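Local coordinates for nuclear inclusion protein A (Tobacco etch virus, PDB 1Q31) that probably cleaves the viral polyprotein at specific sites, as a 3C-type cysteine protease with a trypsin-like two-barrel fold, at residues E107-V112 and W140-Q145; H214-S219 and E237-Q242. The protein carries 1 engineered substitution. All coordinates share one frame; numbering follows the deposited sequence.

Interaction 1 (E107-V112 and W140-Q145); sequences ERICLV and WKHWIQ
Ile-144 reaches across to the strand of Ile-109 and Leu-111 with both of its branches. Its CD1 comes over the backbone between them, 3.6 Å from Leu-111 N and 3.7 Å from Ile-109 O, while CG2 meets Leu-111 CB at 3.8 Å. The branches part in this way because CG2 lies anti to the backbone N and CG1 beside it (chi1 -64°). Ile-109 leans against the other strand with its CD1, which meets His-142 CB at 3.8 Å; the two side chains cross at about a right angle, and the methyl approaches the imidazole obliquely. Leu-155, on the neighbouring strand 154-157, touches Ile-109, Leu-111 and His-142 alike and so lies against the same apolar cluster. The His-142 ring also meets the ring of His-167, their planes at about 60°. No hydrogen bond joins 107-112 to 140-145. Their polar backbone groups turn to other partners, Leu-111 N to Ser-126 OG and Trp-143 N to Ser-129 OG, both on strand 122-130. The contact is therefore held by buried aliphatic surface, joining strand 108-115 to strand 139-142 and the loop that follows it; the two strands belong to one curled sheet but do not pair with each other.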
loop_
_atom_site.group_PDB
_atom_site.type_symbol
_atom_site.label_atom_id
_atom_site.label_comp_id
_atom_site.label_asym_id
_atom_site.label_seq_id
_atom_site.Cartn_x
_atom_site.Cartn_y
_atom_site.Cartn_z
ATOM N N GLU A 107 7.586 16.905 -6.847
ATOM C CA GLU A 107 7.338 16.189 -8.106
ATOM C C GLU A 107 5.891 15.821 -8.383
ATOM O O GLU A 107 5.029 15.941 -7.515
ATOM C CB GLU A 107 8.202 14.932 -8.212
ATOM C CG GLU A 107 7.916 13.852 -7.200
ATOM C CD GLU A 107 8.734 12.612 -7.476
ATOM O OE1 GLU A 107 8.868 11.758 -6.577
ATOM O OE2 GLU A 107 9.240 12.497 -8.609
ATOM N N ARG A 108 5.641 15.384 -9.614
ATOM C CA ARG A 108 4.302 14.997 -10.067
ATOM C C ARG A 108 4.052 13.494 -9.898
ATOM O O ARG A 108 4.909 12.666 -10.235
ATOM C CB ARG A 108 4.123 15.396 -11.537
ATOM C CG ARG A 108 4.397 16.869 -11.793
ATOM C CD ARG A 108 4.483 17.228 -13.271
ATOM N NE ARG A 108 3.183 17.284 -13.926
ATOM C CZ ARG A 108 2.144 17.967 -13.460
ATOM N NH1 ARG A 108 2.256 18.646 -12.333
ATOM N NH2 ARG A 108 1.000 17.981 -14.130
ATOM N N ILE A 109 2.876 13.147 -9.380
ATOM C CA ILE A 109 2.526 11.752 -9.148
ATOM C C ILE A 109 1.083 11.452 -9.538
ATOM O O ILE A 109 0.245 12.351 -9.552
ATOM C CB ILE A 109 2.676 11.393 -7.657
ATOM C CG1 ILE A 109 1.600 12.100 -6.832
ATOM C CG2 ILE A 109 4.018 11.838 -7.147
ATOM C CD1 ILE A 109 1.541 11.632 -5.384
ATOM N N CYS A 110 0.796 10.191 -9.854
ATOM C CA CYS A 110 -0.566 9.782 -10.194
ATOM C C CYS A 110 -0.882 8.496 -9.471
ATOM O O CYS A 110 0.013 7.688 -9.254
ATOM C CB CYS A 110 -0.759 9.596 -11.715
ATOM S SG CYS A 110 0.373 8.485 -12.601
ATOM N N LEU A 111 -2.140 8.325 -9.069
ATOM C CA LEU A 111 -2.562 7.105 -8.384
ATOM C C LEU A 111 -2.897 6.074 -9.466
ATOM O O LEU A 111 -3.641 6.379 -10.394
ATOM C CB LEU A 111 -3.791 7.375 -7.529
ATOM C CG LEU A 111 -4.137 6.260 -6.545
ATOM C CD1 LEU A 111 -3.239 6.395 -5.318
ATOM C CD2 LEU A 111 -5.595 6.349 -6.122
ATOM N N VAL A 112 -2.337 4.865 -9.366
ATOM C CA VAL A 112 -2.577 3.797 -10.354
ATOM C C VAL A 112 -3.308 2.641 -9.680
ATOM O O VAL A 112 -2.966 2.269 -8.569
ATOM C CB VAL A 112 -1.229 3.288 -10.953
ATOM C CG1 VAL A 112 -1.459 2.102 -11.781
ATOM C CG2 VAL A 112 -0.591 4.344 -11.826
ATOM N N TRP A 140 2.863 11.795 3.036
ATOM C CA TRP A 140 3.018 12.864 2.070
ATOM C C TRP A 140 1.638 13.241 1.596
ATOM O O TRP A 140 0.699 12.432 1.619
ATOM C CB TRP A 140 3.869 12.442 0.890
ATOM C CG TRP A 140 5.322 12.502 1.177
ATOM C CD1 TRP A 140 5.993 11.861 2.182
ATOM C CD2 TRP A 140 6.309 13.173 0.402
ATOM N NE1 TRP A 140 7.344 12.083 2.074
ATOM C CE2 TRP A 140 7.570 12.883 0.986
ATOM C CE3 TRP A 140 6.258 13.987 -0.733
ATOM C CZ2 TRP A 140 8.771 13.382 0.470
ATOM C CZ3 TRP A 140 7.445 14.485 -1.243
ATOM C CH2 TRP A 140 8.690 14.177 -0.642
ATOM N N LYS A 141 1.530 14.484 1.152
ATOM C CA LYS A 141 0.266 15.021 0.725
ATOM C C LYS A 141 0.066 14.972 -0.783
ATOM O O LYS A 141 1.005 15.180 -1.557
ATOM C CB LYS A 141 0.172 16.462 1.241
ATOM C CG LYS A 141 0.657 16.625 2.697
ATOM C CD LYS A 141 0.926 18.101 3.079
ATOM C CE LYS A 141 -0.200 18.735 3.922
ATOM N NZ LYS A 141 -0.238 18.280 5.356
ATOM N N HIS A 142 -1.169 14.667 -1.177
ATOM C CA HIS A 142 -1.582 14.623 -2.590
ATOM C C HIS A 142 -3.099 14.910 -2.636
ATOM O O HIS A 142 -3.806 14.695 -1.632
ATOM C CB HIS A 142 -1.227 13.248 -3.263
ATOM C CG HIS A 142 -2.130 12.100 -2.892
ATOM N ND1 HIS A 142 -1.681 10.996 -2.202
ATOM C CD2 HIS A 142 -3.448 11.880 -3.130
ATOM C CE1 HIS A 142 -2.681 10.147 -2.026
ATOM N NE2 HIS A 142 -3.764 10.661 -2.579
ATOM N N TRP A 143 -3.593 15.404 -3.771
ATOM C CA TRP A 143 -5.021 15.715 -3.878
ATOM C C TRP A 143 -5.736 14.986 -4.986
ATOM O O TRP A 143 -6.527 15.560 -5.731
ATOM C CB TRP A 143 -5.239 17.232 -3.993
ATOM C CG TRP A 143 -4.851 17.906 -2.706
ATOM C CD1 TRP A 143 -5.628 18.052 -1.580
ATOM C CD2 TRP A 143 -3.524 18.320 -2.330
ATOM N NE1 TRP A 143 -4.858 18.513 -0.534
ATOM C CE2 TRP A 143 -3.565 18.681 -0.969
ATOM C CE3 TRP A 143 -2.303 18.404 -3.013
ATOM C CZ2 TRP A 143 -2.429 19.120 -0.280
ATOM C CZ3 TRP A 143 -1.180 18.837 -2.330
ATOM C CH2 TRP A 143 -1.250 19.185 -0.981
ATOM N N ILE A 144 -5.442 13.695 -5.068
ATOM C CA ILE A 144 -6.055 12.797 -6.027
ATOM C C ILE A 144 -7.166 12.145 -5.222
ATOM O O ILE A 144 -6.903 11.606 -4.155
ATOM C CB ILE A 144 -5.042 11.744 -6.469
ATOM C CG1 ILE A 144 -3.896 12.448 -7.206
ATOM C CG2 ILE A 144 -5.742 10.660 -7.281
ATOM C CD1 ILE A 144 -2.742 11.561 -7.602
ATOM N N GLN A 145 -8.403 12.200 -5.697
ATOM C CA GLN A 145 -9.497 11.615 -4.924
ATOM C C GLN A 145 -9.279 10.139 -4.677
ATOM O O GLN A 145 -9.016 9.385 -5.608
ATOM C CB GLN A 145 -10.831 11.745 -5.645
ATOM C CG GLN A 145 -11.132 13.063 -6.317
ATOM C CD GLN A 145 -12.524 13.030 -6.948
ATOM O OE1 GLN A 145 -13.529 12.937 -6.235
ATOM N NE2 GLN A 145 -12.589 13.080 -8.287
#

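Interaction 2 (H214-S219 and E237-Q242)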
loop_
_atom_site.group_PDB
_atom_site.type_symbol
_atom_site.label_atom_id
_atom_site.label_comp_id
_atom_site.label_asym_id
_atom_site.label_seq_id
_atom_site.Cartn_x
_atom_site.Cartn_y
_atom_site.Cartn_z
ATOM N N HIS A 214 1.169 12.277 12.630
ATOM C CA HIS A 214 -0.273 12.372 12.852
ATOM C C HIS A 214 -0.865 11.185 13.584
ATOM O O HIS A 214 -0.268 10.101 13.648
ATOM C CB HIS A 214 -1.028 12.515 11.523
ATOM C CG HIS A 214 -0.298 13.304 10.486
ATOM N ND1 HIS A 214 -0.929 14.223 9.672
ATOM C CD2 HIS A 214 1.000 13.284 10.095
ATOM C CE1 HIS A 214 -0.054 14.732 8.825
ATOM N NE2 HIS A 214 1.125 14.180 9.060
ATOM N N LYS A 215 -2.057 11.399 14.126
ATOM C CA LYS A 215 -2.760 10.336 14.815
ATOM C C LYS A 215 -3.570 9.664 13.719
ATOM O O LYS A 215 -4.125 10.338 12.854
ATOM C CB LYS A 215 -3.688 10.890 15.894
ATOM C CG LYS A 215 -4.338 9.807 16.731
ATOM C CD LYS A 215 -5.153 10.392 17.852
ATOM C CE LYS A 215 -5.616 9.306 18.795
ATOM N NZ LYS A 215 -6.466 9.861 19.882
ATOM N N VAL A 216 -3.626 8.338 13.755
ATOM C CA VAL A 216 -4.335 7.576 12.744
ATOM C C VAL A 216 -5.344 6.620 13.375
ATOM O O VAL A 216 -5.006 5.821 14.247
ATOM C CB VAL A 216 -3.323 6.779 11.889
ATOM C CG1 VAL A 216 -4.047 5.983 10.834
ATOM C CG2 VAL A 216 -2.313 7.730 11.253
ATOM N N PHE A 217 -6.596 6.720 12.945
ATOM C CA PHE A 217 -7.650 5.852 13.461
ATOM C C PHE A 217 -7.915 4.851 12.364
ATOM O O PHE A 217 -7.906 5.219 11.194
ATOM C CB PHE A 217 -8.921 6.654 13.746
ATOM C CG PHE A 217 -8.710 7.809 14.685
ATOM C CD1 PHE A 217 -7.861 8.865 14.338
ATOM C CD2 PHE A 217 -9.339 7.840 15.926
ATOM C CE1 PHE A 217 -7.644 9.928 15.215
ATOM C CE2 PHE A 217 -9.128 8.900 16.808
ATOM C CZ PHE A 217 -8.280 9.942 16.453
ATOM N N MET A 218 -8.144 3.592 12.718
ATOM C CA MET A 218 -8.397 2.582 11.691
ATOM C C MET A 218 -9.703 2.861 10.946
ATOM O O MET A 218 -10.045 2.148 9.995
ATOM C CB MET A 218 -8.421 1.171 12.289
ATOM C CG MET A 218 -7.204 0.865 13.163
ATOM S SD MET A 218 -5.572 1.012 12.379
ATOM C CE MET A 218 -5.175 2.826 12.585
ATOM N N SER A 219 -10.419 3.903 11.362
ATOM C CA SER A 219 -11.669 4.271 10.703
ATOM C C SER A 219 -12.168 5.654 11.117
ATOM O O SER A 219 -11.868 6.132 12.215
ATOM C CB SER A 219 -12.741 3.229 11.016
ATOM O OG SER A 219 -12.844 3.016 12.413
ATOM N N GLU A 237 -2.912 17.474 11.411
ATOM C CA GLU A 237 -4.297 17.028 11.506
ATOM C C GLU A 237 -4.583 15.537 11.588
ATOM O O GLU A 237 -3.886 14.719 10.993
ATOM C CB GLU A 237 -5.116 17.615 10.350
ATOM C CG GLU A 237 -4.756 17.117 8.940
ATOM C CD GLU A 237 -5.910 17.307 7.949
ATOM O OE1 GLU A 237 -5.720 17.112 6.728
ATOM O OE2 GLU A 237 -7.020 17.654 8.403
ATOM N N LEU A 238 -5.627 15.194 12.336
ATOM C CA LEU A 238 -6.040 13.807 12.486
ATOM C C LEU A 238 -6.268 13.220 11.094
ATOM O O LEU A 238 -6.473 13.966 10.131
ATOM C CB LEU A 238 -7.357 13.704 13.262
ATOM C CG LEU A 238 -7.499 14.082 14.736
ATOM C CD1 LEU A 238 -8.953 13.884 15.178
ATOM C CD2 LEU A 238 -6.578 13.213 15.567
ATOM N N VAL A 239 -6.239 11.890 11.002
ATOM C CA VAL A 239 -6.466 11.177 9.745
ATOM C C VAL A 239 -6.957 9.773 10.051
ATOM O O VAL A 239 -6.813 9.288 11.178
ATOM C CB VAL A 239 -5.179 11.023 8.920
ATOM C CG1 VAL A 239 -4.642 12.375 8.511
ATOM C CG2 VAL A 239 -4.152 10.253 9.730
ATOM N N TYR A 240 -7.543 9.129 9.047
ATOM C CA TYR A 240 -8.014 7.765 9.204
ATOM C C TYR A 240 -7.492 6.971 8.015
ATOM O O TYR A 240 -7.269 7.518 6.935
ATOM C CB TYR A 240 -9.553 7.709 9.313
ATOM C CG TYR A 240 -10.319 7.891 8.028
ATOM C CD1 TYR A 240 -10.979 6.807 7.432
ATOM C CD2 TYR A 240 -10.379 9.132 7.400
ATOM C CE1 TYR A 240 -11.679 6.947 6.235
ATOM C CE2 TYR A 240 -11.075 9.293 6.194
ATOM C CZ TYR A 240 -11.724 8.190 5.614
ATOM O OH TYR A 240 -12.396 8.329 4.413
ATOM N N SER A 241 -7.251 5.685 8.241
ATOM C CA SER A 241 -6.740 4.800 7.209
ATOM C C SER A 241 -7.853 4.393 6.268
ATOM O O SER A 241 -8.929 4.005 6.701
ATOM C CB SER A 241 -6.121 3.551 7.850
ATOM O OG SER A 241 -4.789 3.783 8.282
ATOM N N GLN A 242 -7.596 4.489 4.974
ATOM C CA GLN A 242 -8.603 4.104 4.003
ATOM C C GLN A 242 -8.325 2.682 3.529
ATOM O O GLN A 242 -8.407 2.444 2.303
ATOM C CB GLN A 242 -8.600 5.057 2.799
ATOM C CG GLN A 242 -9.242 6.404 3.058
ATOM C CD GLN A 242 -9.308 7.268 1.812
ATOM O OE1 GLN A 242 -8.289 7.773 1.335
ATOM N NE2 GLN A 242 -10.513 7.438 1.271
ATOM O OXT GLN A 242 -8.045 1.821 4.393
#
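His-214 begins the pairing from its side chain: ND1 donates to Glu-237 O at 3.3 Å, with the oxygen in the ring plane and the bond on a carbonyl lone pair. Since NE2 is taken up by Ser-134 OG, the imidazole is gripped at both nitrogens, which fixes its rotation. Lys-215 O next accepts a hydrogen bond from Val-239 N at 3.2 Å, while the extended lysine side chain runs alongside Leu-238, pointing the same way, with CB 3.7 Å from Leu-238 CD2. Val-216 and Val-239 form a parallel bridge and share one face of the sheet, where their CG2 methyls meet at 3.5 Å; Val-216 CG1 reaches on to Ser-241 OG. At Phe-217 the main chain is held twice, N giving a hydrogen bond to Val-239 O (3.1 Å) and O accepting one from Ser-241 N (3.1 Å). With CG beside its own N (chi1 -56°), the Phe-217 ring turns an edge to Leu-238, CE1 lying 3.5 Å from CD2. Beyond the strand, Met-218 bends its CE back toward Ser-241, and the Ser-219 main chain packs on CB and CD1 of Tyr-240, whose hydroxyl bonds to Asp-148. Gln-242 ends the chain in the active site: its amide is bound by Thr-146, His-167 and Asp-148, and its carboxylate OXT by His-46, close to the engineered Ala-151 that replaces a cysteine. This is consistent with a cleaved product held in place. Strand 214-217 lies between 208-211, its antiparallel neighbour, and 239-241, its parallel one; 239-241 in turn pairs antiparallel with 163-170.

In the fold
The two contacts follow one another along the chain, interaction 1 closing before interaction 2 opens. Their centres are 18 Å apart and their nearest atoms about 5 Å apart, without touching. Both belong to the same mixed, curled sheet, separate from the antiparallel sheet that contains strand 18-25. Strand 163-170 links them: it pairs with 239-241, and through 154-157 and 177-181 it leads to strands 108-115 and 139-142. His-167 on that strand meets the His-142 ring and also binds the side chain of Gln-242. Interaction 1 is thus a buried contact one residue removed, through His-167, from the side chain of the terminal glutamine, whereas interaction 2 lays the C terminus into the active site.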